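Local coordinates for protein dipeptide Epimerase (Enterococcus faecalis V583, PDB 3JVA) that belongs to the mandelate racemase/muconate lactonizing enzyme family of the enolase superfamily and holds a magnesium ion at its barrel domain, at residues Ala175-Val180 with Asp208-Leu213. Residues are numbered along the deposited sequence; the frame is centred on the assembly and turned at random.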
# COMPACT_ATOMS: atom_id res chain seq x y z
N ALA B 175 41.07 16.44 12.14
CA ALA B 175 42.52 16.45 11.97
C ALA B 175 42.92 16.08 10.54
O ALA B 175 43.76 16.72 9.92
CB ALA B 175 43.17 15.49 12.96
N ILE B 176 42.30 15.03 10.02
CA ILE B 176 42.61 14.59 8.67
C ILE B 176 42.27 15.67 7.65
O ILE B 176 43.10 16.02 6.81
CB ILE B 176 41.84 13.29 8.33
CG1 ILE B 176 42.33 12.16 9.24
CG2 ILE B 176 42.03 12.93 6.87
CD1 ILE B 176 41.54 10.87 9.12
N ARG B 177 41.06 16.21 7.72
CA ARG B 177 40.63 17.24 6.79
C ARG B 177 41.55 18.45 6.79
O ARG B 177 41.97 18.92 5.73
CB ARG B 177 39.19 17.69 7.08
CG ARG B 177 38.69 18.78 6.15
CD ARG B 177 38.76 18.34 4.69
NE ARG B 177 37.71 17.38 4.35
CZ ARG B 177 37.76 16.57 3.30
NH1 ARG B 177 38.80 16.60 2.48
NH2 ARG B 177 36.74 15.75 3.04
N GLU B 178 41.87 18.96 7.97
CA GLU B 178 42.74 20.13 8.07
C GLU B 178 44.14 19.83 7.56
O GLU B 178 44.82 20.71 7.04
CB GLU B 178 42.81 20.63 9.51
CG GLU B 178 43.14 19.56 10.54
CD GLU B 178 43.02 20.07 11.96
OE1 GLU B 178 41.97 20.67 12.29
OE2 GLU B 178 43.97 19.85 12.76
N ALA B 179 44.57 18.57 7.69
CA ALA B 179 45.90 18.19 7.24
C ALA B 179 46.03 18.10 5.72
O ALA B 179 47.03 18.56 5.16
CB ALA B 179 46.30 16.86 7.87
N VAL B 180 45.03 17.54 5.05
CA VAL B 180 45.11 17.37 3.60
C VAL B 180 44.25 18.29 2.73
O VAL B 180 44.37 18.27 1.51
CB VAL B 180 44.80 15.91 3.21
CG1 VAL B 180 45.68 14.96 4.03
CG2 VAL B 180 43.32 15.61 3.45
N ASP B 208 29.85 18.23 8.31
CA ASP B 208 30.45 19.56 8.32
C ASP B 208 31.87 19.55 7.77
O ASP B 208 32.42 20.60 7.42
CB ASP B 208 30.48 20.15 9.74
CG ASP B 208 29.10 20.46 10.28
OD1 ASP B 208 28.25 20.94 9.51
OD2 ASP B 208 28.87 20.23 11.49
N TYR B 209 32.47 18.36 7.69
CA TYR B 209 33.84 18.23 7.20
C TYR B 209 33.92 17.74 5.76
O TYR B 209 34.98 17.35 5.29
CB TYR B 209 34.62 17.29 8.12
CG TYR B 209 34.73 17.84 9.52
CD1 TYR B 209 35.65 18.84 9.83
CD2 TYR B 209 33.86 17.42 10.53
CE1 TYR B 209 35.70 19.41 11.10
CE2 TYR B 209 33.90 17.98 11.80
CZ TYR B 209 34.83 18.97 12.08
OH TYR B 209 34.87 19.54 13.33
N GLN B 210 32.78 17.78 5.06
CA GLN B 210 32.72 17.34 3.68
C GLN B 210 33.00 15.84 3.57
O GLN B 210 34.15 15.43 3.39
CB GLN B 210 33.72 18.11 2.81
CG GLN B 210 33.72 17.66 1.36
CD GLN B 210 34.87 18.26 0.56
OE1 GLN B 210 34.96 19.47 0.38
NE2 GLN B 210 35.75 17.39 0.06
N ILE B 211 31.96 15.04 3.68
CA ILE B 211 32.10 13.60 3.61
C ILE B 211 31.54 13.09 2.29
O ILE B 211 30.45 13.48 1.90
CB ILE B 211 31.35 12.93 4.77
CG1 ILE B 211 31.90 13.44 6.10
CG2 ILE B 211 31.47 11.41 4.69
CD1 ILE B 211 33.41 13.31 6.23
N GLU B 212 32.30 12.25 1.60
CA GLU B 212 31.84 11.71 0.32
C GLU B 212 30.69 10.74 0.52
O GLU B 212 29.71 10.75 -0.24
CB GLU B 212 32.97 10.99 -0.42
CG GLU B 212 32.49 10.40 -1.73
CD GLU B 212 33.40 9.33 -2.27
OE1 GLU B 212 34.08 8.66 -1.46
OE2 GLU B 212 33.43 9.14 -3.50
N LEU B 213 30.81 9.88 1.53
CA LEU B 213 29.76 8.90 1.82
C LEU B 213 29.97 8.22 3.16
O LEU B 213 31.07 8.22 3.72
CB LEU B 213 29.71 7.84 0.71
CG LEU B 213 30.95 6.96 0.55
CD1 LEU B 213 30.96 5.84 1.60
CD2 LEU B 213 30.96 6.35 -0.85
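R177 reaches from the last turn of helix 166-180 and lays its guanidinium under the side chain of Q210, whose CD sits 4.0 Å from R177 NH2, over one face of the group and displaced toward its rim. The two side chains cross at about a right angle, with the guanidinium and amide planes turned 50° apart. Across this contact the amide packs and does not bond: Q210 NE2 gives its hydrogen bond to F182 O. The polar grip comes instead from two consecutive carbonyls of the loop. R177 NE donates to Y209 O at 2.9 Å, with the oxygen at the edge of the guanidinium and close to its plane. R177 NH2 donates to Q210 O at 2.6 Å, in the plane of that carbonyl, and adds a weak bond of 3.3 Å to Y209 O. Bends at chi2 (57°) and chi3 (74°) fold the chain so that NE and NH2 both face the loop. NH1 serves G181 O and I184 O, and with these bonds on all three nitrogens the rotation of this buried group is well fixed. The Y209 side chain packs against I170, V173 and K174, earlier on the same helix. The example illustrates how one arginine can bind main-chain oxygens from separate loops: here it ties the end of helix 166-180 and the turn into strand 185-189 to the loop that enters strand 213-215, joining successive beta-alpha units of the TIM-barrel-like domain of the enolase superfamily.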